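Pyrethroid hydrolase (PDB 5Y5R) catalyses the hydrolysis of pyrethroid pesticides, splitting the carboxylic ester of compounds such as cypermethrin and permethrin. Local coordinates at residues M54-A68 with A82-V95. Numbering follows the deposited sequence.
Sequences MEHYTRPVADILARA and ASISWLAQHHPDKV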
HETATM    1  N   MSE A  54      13.125   7.973   0.491  1.00 23.65           N
HETATM    2  CA  MSE A  54      12.389   6.794   0.056  1.00 24.34           C
HETATM    3  C   MSE A  54      13.278   5.592  -0.173  1.00 20.19           C
HETATM    4  O   MSE A  54      12.863   4.470   0.082  1.00 25.19           O
HETATM    5  CB  MSE A  54      11.599   7.095  -1.212  1.00 26.10           C
HETATM    6  CG  MSE A  54      10.353   7.936  -0.918  1.00 25.84           C
HETATM    7 SE   MSE A  54       9.025   6.963   0.121  1.00 35.79          SE
HETATM    8  CE  MSE A  54       8.196   5.897  -1.356  1.00 24.30           C
ATOM      9  N   GLU A  55      14.475   5.832  -0.706  1.00 24.17           N
ATOM     10  CA  GLU A  55      15.431   4.748  -0.863  1.00 28.37           C
ATOM     11  C   GLU A  55      15.651   4.066   0.471  1.00 26.84           C
ATOM     12  O   GLU A  55      15.737   2.836   0.545  1.00 25.91           O
ATOM     13  CB  GLU A  55      16.772   5.276  -1.401  1.00 27.21           C
ATOM     14  CG  GLU A  55      17.825   4.162  -1.661  1.00 29.05           C
ATOM     15  CD  GLU A  55      18.468   3.609  -0.383  1.00 39.84           C
ATOM     16  OE1 GLU A  55      18.531   4.369   0.611  1.00 39.07           O
ATOM     17  OE2 GLU A  55      18.830   2.395  -0.344  1.00 39.89           O
ATOM     18  N   HIS A  56      15.715   4.868   1.542  1.00 28.18           N
ATOM     19  CA  HIS A  56      15.853   4.347   2.897  1.00 29.01           C
ATOM     20  C   HIS A  56      14.580   3.664   3.367  1.00 28.10           C
ATOM     21  O   HIS A  56      14.631   2.586   3.967  1.00 22.24           O
ATOM     22  CB  HIS A  56      16.199   5.486   3.853  1.00 27.26           C
ATOM     23  CG  HIS A  56      16.483   5.027   5.246  1.00 26.38           C
ATOM     24  ND1 HIS A  56      16.298   5.839   6.344  1.00 31.35           N
ATOM     25  CD2 HIS A  56      16.949   3.848   5.721  1.00 26.93           C
ATOM     26  CE1 HIS A  56      16.631   5.178   7.438  1.00 26.31           C
ATOM     27  NE2 HIS A  56      17.030   3.966   7.086  1.00 29.58           N
ATOM     28  N   TYR A  57      13.430   4.330   3.163  1.00 22.42           N
ATOM     29  CA  TYR A  57      12.139   3.784   3.582  1.00 20.74           C
ATOM     30  C   TYR A  57      11.885   2.416   2.950  1.00 19.64           C
ATOM     31  O   TYR A  57      11.392   1.503   3.617  1.00 21.83           O
ATOM     32  CB  TYR A  57      11.009   4.765   3.196  1.00 16.70           C
ATOM     33  CG  TYR A  57       9.661   4.543   3.872  1.00 18.02           C
ATOM     34  CD1 TYR A  57       9.554   4.532   5.259  1.00 15.59           C
ATOM     35  CD2 TYR A  57       8.482   4.422   3.130  1.00 21.51           C
ATOM     36  CE1 TYR A  57       8.354   4.334   5.877  1.00 13.25           C
ATOM     37  CE2 TYR A  57       7.250   4.236   3.772  1.00 17.24           C
ATOM     38  CZ  TYR A  57       7.204   4.177   5.133  1.00 17.59           C
ATOM     39  OH  TYR A  57       5.988   4.025   5.777  1.00 17.72           O
ATOM     40  N   THR A  58      12.216   2.258   1.666  1.00 21.20           N
ATOM     41  CA  THR A  58      11.845   1.065   0.916  1.00 23.91           C
ATOM     42  C   THR A  58      12.946   0.010   0.917  1.00 27.04           C
ATOM     43  O   THR A  58      12.819  -1.017   0.232  1.00 22.60           O
ATOM     44  CB  THR A  58      11.489   1.436  -0.529  1.00 23.52           C
ATOM     45  OG1 THR A  58      12.502   2.267  -1.120  1.00 25.17           O
ATOM     46  CG2 THR A  58      10.201   2.237  -0.536  1.00 19.94           C
ATOM     47  N   ARG A  59      14.000   0.213   1.705  1.00 26.05           N
ATOM     48  CA  ARG A  59      15.169  -0.655   1.589  1.00 28.46           C
ATOM     49  C   ARG A  59      14.917  -2.083   2.071  1.00 29.71           C
ATOM     50  O   ARG A  59      15.482  -3.021   1.489  1.00 27.20           O
ATOM     51  CB  ARG A  59      16.353  -0.018   2.344  1.00 32.85           C
ATOM     52  CG  ARG A  59      17.705  -0.702   2.134  1.00 30.21           C
ATOM     53  CD  ARG A  59      18.844   0.294   2.316  1.00 39.43           C
ATOM     54  NE  ARG A  59      19.038   0.791   3.679  1.00 42.63           N
ATOM     55  CZ  ARG A  59      19.630   1.954   3.956  1.00 45.85           C
ATOM     56  NH1 ARG A  59      20.048   2.747   2.960  1.00 38.58           N
ATOM     57  NH2 ARG A  59      19.784   2.340   5.220  1.00 39.43           N
ATOM     58  N   PRO A  60      14.043  -2.322   3.053  1.00 26.69           N
ATOM     59  CA  PRO A  60      13.699  -3.718   3.356  1.00 26.77           C
ATOM     60  C   PRO A  60      13.121  -4.491   2.181  1.00 27.11           C
ATOM     61  O   PRO A  60      13.279  -5.710   2.139  1.00 29.52           O
ATOM     62  CB  PRO A  60      12.696  -3.590   4.507  1.00 27.81           C
ATOM     63  CG  PRO A  60      13.070  -2.334   5.184  1.00 23.82           C
ATOM     64  CD  PRO A  60      13.595  -1.414   4.130  1.00 27.29           C
ATOM     65  N   VAL A  61      12.423  -3.843   1.249  1.00 25.40           N
ATOM     66  CA  VAL A  61      11.930  -4.557   0.073  1.00 27.93           C
ATOM     67  C   VAL A  61      13.030  -4.738  -0.953  1.00 28.04           C
ATOM     68  O   VAL A  61      13.189  -5.828  -1.515  1.00 32.83           O
ATOM     69  CB  VAL A  61      10.736  -3.815  -0.534  1.00 17.13           C
ATOM     70  CG1 VAL A  61      10.345  -4.443  -1.878  1.00 24.46           C
ATOM     71  CG2 VAL A  61       9.593  -3.796   0.465  1.00 22.57           C
ATOM     72  N   ALA A  62      13.845  -3.700  -1.164  1.00 27.05           N
ATOM     73  CA  ALA A  62      14.944  -3.822  -2.108  1.00 27.82           C
ATOM     74  C   ALA A  62      15.842  -4.981  -1.703  1.00 33.31           C
ATOM     75  O   ALA A  62      16.346  -5.715  -2.562  1.00 32.56           O
ATOM     76  CB  ALA A  62      15.740  -2.517  -2.180  1.00 27.42           C
ATOM     77  N   ASP A  63      16.025  -5.166  -0.387  1.00 29.91           N
ATOM     78  CA  ASP A  63      16.749  -6.324   0.129  1.00 35.77           C
ATOM     79  C   ASP A  63      16.100  -7.637  -0.306  1.00 35.47           C
ATOM     80  O   ASP A  63      16.796  -8.563  -0.730  1.00 38.57           O
ATOM     81  CB  ASP A  63      16.822  -6.282   1.655  1.00 32.97           C
ATOM     82  CG  ASP A  63      17.534  -5.043   2.204  1.00 37.71           C
ATOM     83  OD1 ASP A  63      18.342  -4.412   1.482  1.00 41.25           O
ATOM     84  OD2 ASP A  63      17.304  -4.730   3.395  1.00 34.64           O
ATOM     85  N   ILE A  64      14.770  -7.747  -0.180  1.00 36.45           N
ATOM     86  CA  ILE A  64      14.102  -9.000  -0.528  1.00 36.12           C
ATOM     87  C   ILE A  64      14.233  -9.254  -2.021  1.00 34.61           C
ATOM     88  O   ILE A  64      14.631 -10.342  -2.453  1.00 34.71           O
ATOM     89  CB  ILE A  64      12.616  -8.975  -0.117  1.00 35.88           C
ATOM     90  CG1 ILE A  64      12.437  -9.040   1.400  1.00 27.11           C
ATOM     91  CG2 ILE A  64      11.868 -10.204  -0.746  1.00 29.52           C
ATOM     92  CD1 ILE A  64      11.000  -8.874   1.820  1.00 26.28           C
ATOM     93  N   LEU A  65      13.960  -8.222  -2.826  1.00 34.80           N
ATOM     94  CA  LEU A  65      14.061  -8.334  -4.276  1.00 32.24           C
ATOM     95  C   LEU A  65      15.467  -8.733  -4.705  1.00 36.66           C
ATOM     96  O   LEU A  65      15.646  -9.365  -5.753  1.00 39.53           O
ATOM     97  CB  LEU A  65      13.669  -7.011  -4.946  1.00 33.06           C
ATOM     98  CG  LEU A  65      12.231  -6.485  -4.907  1.00 30.51           C
ATOM     99  CD1 LEU A  65      12.119  -4.994  -5.344  1.00 21.96           C
ATOM    100  CD2 LEU A  65      11.385  -7.347  -5.777  1.00 27.50           C
ATOM    101  N   ALA A  66      16.471  -8.346  -3.921  1.00 39.74           N
ATOM    102  CA  ALA A  66      17.851  -8.672  -4.240  1.00 38.76           C
ATOM    103  C   ALA A  66      18.075 -10.178  -4.274  1.00 40.08           C
ATOM    104  O   ALA A  66      18.763 -10.689  -5.166  1.00 40.77           O
ATOM    105  CB  ALA A  66      18.776  -8.021  -3.210  1.00 34.43           C
ATOM    106  N   ARG A  67      17.511 -10.904  -3.313  1.00 38.66           N
ATOM    107  CA  ARG A  67      17.778 -12.330  -3.175  1.00 44.46           C
ATOM    108  C   ARG A  67      16.664 -13.198  -3.741  1.00 41.22           C
ATOM    109  O   ARG A  67      16.679 -14.414  -3.540  1.00 40.46           O
ATOM    110  CB  ARG A  67      18.026 -12.679  -1.708  1.00 41.05           C
ATOM    111  CG  ARG A  67      17.202 -11.839  -0.751  1.00 45.21           C
ATOM    112  CD  ARG A  67      17.303 -12.366   0.692  1.00 43.91           C
ATOM    113  NE  ARG A  67      16.155 -13.166   1.095  1.00 49.60           N
ATOM    114  CZ  ARG A  67      16.233 -14.186   1.952  1.00 57.87           C
ATOM    115  NH1 ARG A  67      15.157 -14.870   2.285  1.00 59.96           N
ATOM    116  NH2 ARG A  67      17.397 -14.557   2.465  1.00 67.00           N
ATOM    117  N   ALA A  68      15.705 -12.609  -4.445  1.00 41.55           N
ATOM    118  CA  ALA A  68      14.675 -13.421  -5.077  1.00 40.46           C
ATOM    119  C   ALA A  68      15.264 -14.218  -6.234  1.00 39.72           C
ATOM    120  O   ALA A  68      16.097 -13.716  -6.997  1.00 36.72           O
ATOM    121  CB  ALA A  68      13.531 -12.549  -5.568  1.00 32.66           C
ATOM    122  N   ALA A  82       2.794   4.319  -2.851  1.00 24.42           N
ATOM    123  CA  ALA A  82       3.908   5.225  -3.130  1.00 24.71           C
ATOM    124  C   ALA A  82       5.229   4.465  -3.138  1.00 24.16           C
ATOM    125  O   ALA A  82       6.113   4.747  -3.954  1.00 25.51           O
ATOM    126  CB  ALA A  82       3.949   6.368  -2.109  1.00 21.49           C
ATOM    127  N   SER A  83       5.367   3.483  -2.253  1.00 22.43           N
ATOM    128  CA  SER A  83       6.581   2.674  -2.197  1.00 23.33           C
ATOM    129  C   SER A  83       6.736   1.761  -3.426  1.00 23.13           C
ATOM    130  O   SER A  83       7.852   1.586  -3.934  1.00 24.30           O
ATOM    131  CB  SER A  83       6.570   1.854  -0.911  1.00 21.21           C
ATOM    132  OG  SER A  83       6.692   2.726   0.209  1.00 22.83           O
ATOM    133  N   ILE A  84       5.657   1.111  -3.877  1.00 19.57           N
ATOM    134  CA  ILE A  84       5.820   0.158  -4.980  1.00 23.52           C
ATOM    135  C   ILE A  84       6.110   0.894  -6.275  1.00 21.58           C
ATOM    136  O   ILE A  84       6.746   0.339  -7.170  1.00 18.70           O
ATOM    137  CB  ILE A  84       4.616  -0.795  -5.162  1.00 19.03           C
ATOM    138  CG1 ILE A  84       3.480  -0.118  -5.930  1.00 18.92           C
ATOM    139  CG2 ILE A  84       4.144  -1.366  -3.845  1.00 15.35           C
ATOM    140  CD1 ILE A  84       2.408  -1.094  -6.365  1.00 19.33           C
ATOM    141  N   SER A  85       5.581   2.117  -6.437  1.00 20.62           N
ATOM    142  CA  SER A  85       5.961   2.939  -7.578  1.00 21.58           C
ATOM    143  C   SER A  85       7.436   3.347  -7.502  1.00 21.57           C
ATOM    144  O   SER A  85       8.156   3.360  -8.508  1.00 20.37           O
ATOM    145  CB  SER A  85       5.052   4.169  -7.637  1.00 19.61           C
ATOM    146  OG  SER A  85       3.691   3.803  -7.802  1.00 17.16           O
ATOM    147  N   TRP A  86       7.897   3.755  -6.323  1.00 23.36           N
ATOM    148  CA  TRP A  86       9.298   4.124  -6.205  1.00 23.68           C
ATOM    149  C   TRP A  86      10.196   2.921  -6.478  1.00 22.83           C
ATOM    150  O   TRP A  86      11.149   3.008  -7.257  1.00 27.54           O
ATOM    151  CB  TRP A  86       9.555   4.720  -4.822  1.00 23.47           C
ATOM    152  CG  TRP A  86      10.854   5.432  -4.729  1.00 23.81           C
ATOM    153  CD1 TRP A  86      11.065   6.773  -4.799  1.00 24.78           C
ATOM    154  CD2 TRP A  86      12.139   4.831  -4.523  1.00 28.26           C
ATOM    155  NE1 TRP A  86      12.404   7.051  -4.659  1.00 26.38           N
ATOM    156  CE2 TRP A  86      13.082   5.868  -4.494  1.00 25.51           C
ATOM    157  CE3 TRP A  86      12.581   3.513  -4.371  1.00 31.49           C
ATOM    158  CZ2 TRP A  86      14.439   5.629  -4.318  1.00 29.99           C
ATOM    159  CZ3 TRP A  86      13.939   3.279  -4.186  1.00 23.82           C
ATOM    160  CH2 TRP A  86      14.843   4.333  -4.168  1.00 24.64           C
ATOM    161  N   LEU A  87       9.865   1.778  -5.886  1.00 22.67           N
ATOM    162  CA  LEU A  87      10.642   0.556  -6.087  1.00 21.12           C
ATOM    163  C   LEU A  87      10.612   0.086  -7.536  1.00 22.69           C
ATOM    164  O   LEU A  87      11.636  -0.344  -8.078  1.00 27.61           O
ATOM    165  CB  LEU A  87      10.087  -0.540  -5.195  1.00 22.39           C
ATOM    166  CG  LEU A  87      10.486  -0.478  -3.720  1.00 20.89           C
ATOM    167  CD1 LEU A  87       9.466  -1.227  -2.863  1.00 19.77           C
ATOM    168  CD2 LEU A  87      11.836  -1.072  -3.577  1.00 18.44           C
ATOM    169  N   ALA A  88       9.467   0.215  -8.200  1.00 25.14           N
ATOM    170  CA  ALA A  88       9.379  -0.284  -9.563  1.00 28.77           C
ATOM    171  C   ALA A  88      10.391   0.432 -10.433  1.00 28.20           C
ATOM    172  O   ALA A  88      11.086  -0.196 -11.239  1.00 28.30           O
ATOM    173  CB  ALA A  88       7.959  -0.090 -10.105  1.00 23.88           C
ATOM    174  N   GLN A  89      10.573   1.729 -10.174  1.00 28.02           N
ATOM    175  CA  GLN A  89      11.457   2.545 -10.985  1.00 25.68           C
ATOM    176  C   GLN A  89      12.911   2.166 -10.782  1.00 27.73           C
ATOM    177  O   GLN A  89      13.696   2.208 -11.736  1.00 29.08           O
ATOM    178  CB  GLN A  89      11.203   4.030 -10.683  1.00 26.75           C
ATOM    179  CG  GLN A  89      12.221   5.018 -11.241  1.00 26.77           C
ATOM    180  CD  GLN A  89      12.330   4.904 -12.738  1.00 26.09           C
ATOM    181  OE1 GLN A  89      11.370   4.537 -13.394  1.00 23.36           O
ATOM    182  NE2 GLN A  89      13.477   5.277 -13.288  1.00 26.71           N
ATOM    183  N   HIS A  90      13.296   1.793  -9.568  1.00 20.83           N
ATOM    184  CA  HIS A  90      14.695   1.503  -9.310  1.00 27.22           C
ATOM    185  C   HIS A  90      15.032   0.026  -9.441  1.00 30.66           C
ATOM    186  O   HIS A  90      16.208  -0.309  -9.613  1.00 29.39           O
ATOM    187  CB  HIS A  90      15.114   2.017  -7.931  1.00 24.31           C
ATOM    188  CG  HIS A  90      15.031   3.513  -7.800  1.00 28.23           C
ATOM    189  ND1 HIS A  90      13.842   4.187  -7.643  1.00 26.99           N
ATOM    190  CD2 HIS A  90      15.993   4.464  -7.874  1.00 30.25           C
ATOM    191  CE1 HIS A  90      14.073   5.492  -7.602  1.00 26.43           C
ATOM    192  NE2 HIS A  90      15.374   5.684  -7.733  1.00 30.37           N
ATOM    193  N   HIS A  91      14.028  -0.857  -9.433  1.00 28.86           N
ATOM    194  CA  HIS A  91      14.258  -2.286  -9.642  1.00 23.38           C
ATOM    195  C   HIS A  91      13.324  -2.840 -10.722  1.00 27.46           C
ATOM    196  O   HIS A  91      12.703  -3.886 -10.538  1.00 29.51           O
ATOM    197  CB  HIS A  91      14.049  -3.028  -8.331  1.00 26.45           C
ATOM    198  CG  HIS A  91      14.848  -2.475  -7.196  1.00 30.60           C
ATOM    199  ND1 HIS A  91      16.166  -2.809  -6.980  1.00 27.03           N
ATOM    200  CD2 HIS A  91      14.506  -1.622  -6.200  1.00 31.10           C
ATOM    201  CE1 HIS A  91      16.611  -2.171  -5.911  1.00 32.54           C
ATOM    202  NE2 HIS A  91      15.623  -1.445  -5.418  1.00 25.95           N
ATOM    203  N   PRO A  92      13.217  -2.169 -11.874  1.00 29.70           N
ATOM    204  CA  PRO A  92      12.255  -2.626 -12.878  1.00 24.69           C
ATOM    205  C   PRO A  92      12.597  -3.989 -13.403  1.00 28.22           C
ATOM    206  O   PRO A  92      11.716  -4.667 -13.938  1.00 23.76           O
ATOM    207  CB  PRO A  92      12.360  -1.564 -13.977  1.00 28.24           C
ATOM    208  CG  PRO A  92      13.744  -1.136 -13.905  1.00 32.67           C
ATOM    209  CD  PRO A  92      14.060  -1.091 -12.429  1.00 31.53           C
ATOM    210  N   ASP A  93      13.881  -4.359 -13.348  1.00 31.77           N
ATOM    211  CA  ASP A  93      14.323  -5.675 -13.786  1.00 32.62           C
ATOM    212  C   ASP A  93      13.890  -6.780 -12.833  1.00 34.52           C
ATOM    213  O   ASP A  93      13.955  -7.960 -13.201  1.00 36.55           O
ATOM    214  CB  ASP A  93      15.850  -5.690 -13.980  1.00 34.00           C
ATOM    215  CG  ASP A  93      16.638  -5.211 -12.737  1.00 35.15           C
ATOM    216  OD1 ASP A  93      16.232  -4.240 -12.037  1.00 29.92           O
ATOM    217  OD2 ASP A  93      17.702  -5.815 -12.469  1.00 44.35           O
ATOM    218  N   LYS A  94      13.483  -6.433 -11.615  1.00 30.99           N
ATOM    219  CA  LYS A  94      13.073  -7.432 -10.642  1.00 29.12           C
ATOM    220  C   LYS A  94      11.563  -7.526 -10.462  1.00 30.90           C
ATOM    221  O   LYS A  94      11.079  -8.537  -9.939  1.00 29.94           O
ATOM    222  CB  LYS A  94      13.749  -7.152  -9.294  1.00 26.50           C
ATOM    223  CG  LYS A  94      15.279  -7.216  -9.348  1.00 35.60           C
ATOM    224  CD  LYS A  94      15.782  -8.569  -8.880  1.00 37.18           C
ATOM    225  CE  LYS A  94      17.283  -8.615  -8.767  1.00 37.29           C
ATOM    226  NZ  LYS A  94      17.732  -9.931  -8.187  1.00 44.73           N
ATOM    227  N   VAL A  95      10.814  -6.509 -10.876  1.00 30.51           N
ATOM    228  CA  VAL A  95       9.376  -6.447 -10.666  1.00 24.97           C
ATOM    229  C   VAL A  95       8.687  -6.817 -11.973  1.00 27.81           C
ATOM    230  O   VAL A  95       8.913  -6.180 -13.008  1.00 31.41           O
ATOM    231  CB  VAL A  95       8.931  -5.055 -10.186  1.00 28.45           C
ATOM    232  CG1 VAL A  95       7.425  -5.042  -9.951  1.00 20.88           C
ATOM    233  CG2 VAL A  95       9.703  -4.646  -8.884  1.00 24.13           C
TER
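Trp86 lays one face of its indole against the start of helix 54-57. Selenomethionine Met54 puts CB over the five-membered ring, 3.6 Å from its centroid and 14° off the normal, a CH-pi contact. The backbone N of Glu55 lies over the same face, also toward the rim. The opposite face takes CE1 of His90, whose ring is fixed by a straight bond from ND1 to Trp86 O, 3.0 Å long and in the ring plane. Trp86 CG stands anti to the backbone N (chi1 -165°), which swings the indole out toward Met54 and Glu55. Thr58 OG1 approaches Trp86 CE3 obliquely at 3.5 Å. That hydroxyl donates to Met54 O, which also accepts from Thr58 N on the other face of its carbonyl plane. With an alanine at Trp86, Met54 CB and the His90 ring would probably lose the partner between them, and a gap would open beside Thr58. The Met54 chain bends at chi2 and chi3, and its CE ends near Ala82 O. Further along, Leu87 reaches Thr58 and Val61; its CD1 meets Val61 CG1 tightly, at 3.5 Å. Ala62 CB rests obliquely against the His91 ring, 3.4 Å from NE2. Lys94 runs its CD past Leu65 O, and NZ gives weak hydrogen bonds to Leu65 O and Ala66 O near the end of helix 59-67. Leu87 and Leu65 also touch strand 71-77. Helix 59-67 and residues 82-90 cross at -46° and pack on one side of the parallel sheet of an alpha/beta hydrolase; helix 80-90 begins at the last glycine of a GxSxG pattern, consistent with a nucleophile elbow.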